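Local coordinates for protein protocadherin-19 isoform 1 (Danio rerio, PDB 5CO1) that mediates calcium-dependent cell adhesion, acting homophilically and robustly when complexed with a classical cadherin partner, at residues V11-N16 against I64-V69. Residues are numbered along the deposited sequence; the frame is centred on the assembly and turned at random.
With CA (calcium ion), chain F; CA (calcium ion), chain E.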
ATOM      1  N   VAL A  11      19.053  -6.719   0.552  1.00 52.05           N
ATOM      2  CA  VAL A  11      19.131  -5.633  -0.405  1.00 53.84           C
ATOM      3  C   VAL A  11      17.806  -4.936  -0.338  1.00 49.74           C
ATOM      4  O   VAL A  11      16.797  -5.564  -0.038  1.00 41.87           O
ATOM      5  CB  VAL A  11      19.388  -6.107  -1.860  1.00 53.21           C
ATOM      6  CG1 VAL A  11      20.870  -6.339  -2.080  1.00 57.58           C
ATOM      7  CG2 VAL A  11      18.665  -7.399  -2.113  1.00 56.32           C
ATOM      8  N   ASN A  12      17.862  -3.616  -0.457  1.00 44.49           N
ATOM      9  CA  ASN A  12      16.686  -2.817  -0.551  1.00 42.79           C
ATOM     10  C   ASN A  12      16.384  -2.506  -1.995  1.00 43.58           C
ATOM     11  O   ASN A  12      17.276  -2.125  -2.753  1.00 41.28           O
ATOM     12  CB  ASN A  12      16.919  -1.547   0.218  1.00 43.20           C
ATOM     13  CG  ASN A  12      16.988  -1.790   1.705  1.00 42.43           C
ATOM     14  OD1 ASN A  12      16.204  -2.557   2.245  1.00 47.03           O
ATOM     15  ND2 ASN A  12      17.938  -1.154   2.370  1.00 41.72           N
ATOM     16  N   VAL A  13      15.099  -2.564  -2.340  1.00 41.17           N
ATOM     17  CA  VAL A  13      14.689  -2.202  -3.652  1.00 37.69           C
ATOM     18  C   VAL A  13      13.381  -1.483  -3.634  1.00 37.27           C
ATOM     19  O   VAL A  13      12.456  -1.949  -3.015  1.00 40.63           O
ATOM     20  CB  VAL A  13      14.523  -3.418  -4.520  1.00 40.59           C
ATOM     21  CG1 VAL A  13      14.007  -2.994  -5.871  1.00 43.73           C
ATOM     22  CG2 VAL A  13      15.863  -4.085  -4.693  1.00 42.45           C
ATOM     23  N   LEU A  14      13.289  -0.388  -4.385  1.00 36.00           N
ATOM     24  CA  LEU A  14      12.093   0.429  -4.436  1.00 38.35           C
ATOM     25  C   LEU A  14      10.968  -0.387  -5.036  1.00 41.32           C
ATOM     26  O   LEU A  14      11.200  -1.121  -5.995  1.00 40.24           O
ATOM     27  CB  LEU A  14      12.312   1.664  -5.318  1.00 38.09           C
ATOM     28  CG  LEU A  14      12.721   2.807  -4.465  1.00 43.66           C
ATOM     29  CD1 LEU A  14      12.986   4.040  -5.284  1.00 44.57           C
ATOM     30  CD2 LEU A  14      11.591   3.035  -3.483  1.00 51.63           C
ATOM     31  N   GLU A  15       9.754  -0.230  -4.531  1.00 41.61           N
ATOM     32  CA  GLU A  15       8.639  -0.785  -5.267  1.00 50.06           C
ATOM     33  C   GLU A  15       8.487  -0.015  -6.549  1.00 48.78           C
ATOM     34  O   GLU A  15       8.954   1.115  -6.648  1.00 46.09           O
ATOM     35  CB  GLU A  15       7.333  -0.804  -4.475  1.00 48.93           C
ATOM     36  CG  GLU A  15       6.655   0.524  -4.250  1.00 46.27           C
ATOM     37  CD  GLU A  15       5.325   0.348  -3.554  1.00 48.80           C
ATOM     38  OE1 GLU A  15       4.560  -0.559  -3.966  1.00 47.86           O
ATOM     39  OE2 GLU A  15       5.079   1.053  -2.551  1.00 49.30           O
ATOM     40  N   ASN A  16       8.042  -0.751  -7.564  1.00 50.11           N
ATOM     41  CA  ASN A  16       7.752  -0.237  -8.901  1.00 50.12           C
ATOM     42  C   ASN A  16       9.030   0.042  -9.668  1.00 51.05           C
ATOM     43  O   ASN A  16       9.025   0.707 -10.692  1.00 54.08           O
ATOM     44  CB  ASN A  16       6.856   0.993  -8.839  1.00 53.16           C
ATOM     45  CG  ASN A  16       5.503   0.708  -8.159  1.00 59.91           C
ATOM     46  OD1 ASN A  16       4.983  -0.418  -8.180  1.00 52.51           O
ATOM     47  ND2 ASN A  16       4.936   1.742  -7.533  1.00 60.18           N
ATOM     48  N   ILE A  64      21.440 -10.745 -10.255  1.00 53.05           N
ATOM     49  CA  ILE A  64      19.969 -10.792 -10.153  1.00 52.06           C
ATOM     50  C   ILE A  64      19.403  -9.421 -10.500  1.00 49.39           C
ATOM     51  O   ILE A  64      19.974  -8.398 -10.148  1.00 52.21           O
ATOM     52  CB  ILE A  64      19.499 -11.180  -8.732  1.00 52.10           C
ATOM     53  CG1 ILE A  64      19.952 -12.587  -8.336  1.00 52.62           C
ATOM     54  CG2 ILE A  64      17.999 -11.109  -8.620  1.00 49.21           C
ATOM     55  CD1 ILE A  64      19.919 -12.817  -6.840  1.00 53.49           C
ATOM     56  N   THR A  65      18.325  -9.414 -11.267  1.00 54.88           N
ATOM     57  CA  THR A  65      17.673  -8.180 -11.707  1.00 54.91           C
ATOM     58  C   THR A  65      16.203  -8.327 -11.425  1.00 54.37           C
ATOM     59  O   THR A  65      15.712  -9.445 -11.214  1.00 47.79           O
ATOM     60  CB  THR A  65      17.839  -7.899 -13.219  1.00 57.28           C
ATOM     61  OG1 THR A  65      17.748  -9.125 -13.966  1.00 61.56           O
ATOM     62  CG2 THR A  65      19.188  -7.241 -13.490  1.00 60.00           C
ATOM     63  N   VAL A  66      15.529  -7.189 -11.335  1.00 55.12           N
ATOM     64  CA  VAL A  66      14.082  -7.174 -11.288  1.00 64.12           C
ATOM     65  C   VAL A  66      13.494  -7.678 -12.618  1.00 59.41           C
ATOM     66  O   VAL A  66      14.004  -7.352 -13.685  1.00 54.01           O
ATOM     67  CB  VAL A  66      13.564  -5.754 -10.969  1.00 64.68           C
ATOM     68  CG1 VAL A  66      12.043  -5.743 -10.964  1.00 61.55           C
ATOM     69  CG2 VAL A  66      14.097  -5.295  -9.616  1.00 62.31           C
ATOM     70  N   ASN A  67      12.490  -8.546 -12.531  1.00 64.10           N
ATOM     71  CA  ASN A  67      11.888  -9.158 -13.730  1.00 78.46           C
ATOM     72  C   ASN A  67      10.383  -8.978 -13.885  1.00 79.00           C
ATOM     73  O   ASN A  67       9.840  -9.221 -14.959  1.00 85.56           O
ATOM     74  CB  ASN A  67      12.198 -10.652 -13.797  1.00 80.68           C
ATOM     75  CG  ASN A  67      12.152 -11.196 -15.224  1.00 91.16           C
ATOM     76  OD1 ASN A  67      12.722 -10.609 -16.150  1.00 80.41           O
ATOM     77  ND2 ASN A  67      11.482 -12.333 -15.402  1.00 99.88           N
ATOM     78  N   GLY A  68       9.703  -8.574 -12.820  1.00 75.47           N
ATOM     79  CA  GLY A  68       8.291  -8.244 -12.920  1.00 79.32           C
ATOM     80  C   GLY A  68       7.965  -7.090 -12.005  1.00 80.54           C
ATOM     81  O   GLY A  68       8.859  -6.508 -11.405  1.00 80.00           O
ATOM     82  N   VAL A  69       6.683  -6.780 -11.863  1.00 73.80           N
ATOM     83  CA  VAL A  69       6.292  -5.584 -11.157  1.00 68.52           C
ATOM     84  C   VAL A  69       6.292  -5.808  -9.660  1.00 67.31           C
ATOM     85  O   VAL A  69       5.416  -6.499  -9.151  1.00 70.51           O
ATOM     86  CB  VAL A  69       4.903  -5.103 -11.578  1.00 71.26           C
ATOM     87  CG1 VAL A  69       4.550  -3.839 -10.819  1.00 68.63           C
ATOM     88  CG2 VAL A  69       4.879  -4.837 -13.074  1.00 76.33           C
TER
HETATM   89 CA    CA F1002       3.119   1.838  -1.682  1.00 47.62          CA
HETATM   90 CA    CA E1001       2.248  -0.460  -4.785  1.00 63.26          CA
HETATM   91  O   HOH W   1      -0.125  -0.387  -5.079  1.00 63.64           O
HETATM   92  O   HOH W   2       2.671  -1.385  -6.803  1.00 57.15           O
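In the cadherin beta-sandwich, V13 and V66 face each other from the two opposing sheets, near the interdomain calcium ions. Strand 8-14 edges one sheet and strand 63-66 runs mid-sheet in the other; V13 CA lies 9.1 Å from V66 CA, and no hydrogen bond joins the segments. Both CB atoms point across the gap, and the branches meet through V13 CG1 and V66 CG2, 4.4 Å apart, a loose apolar contact that L70 and V23 extend. Farther along, the chains draw closer, with CA atoms of N16 and V69 6.0 Å apart, and N16 OD1 approaches V69 CG1 at 4.3 Å. The side-chain ND2 of N16 is hydrogen-bonded to OD2 of D107. E15, between V13 and N16 in sequence and not touching 64-69, bridges two calcium ions: OE2 binds the ion shared with D104, I105 and D143 at 2.3 Å, OE1 the one shared with D71 at 2.5 Å. Its chain, extended beyond CG (chi2 175°), reaches the metals. E73 and D107 also bind both, and H72 N donates to OE1. The two pairs bury only 90 Å², about equally, so direct packing is slight; metal coordination by E15 ties 11-16 to the interdomain linker.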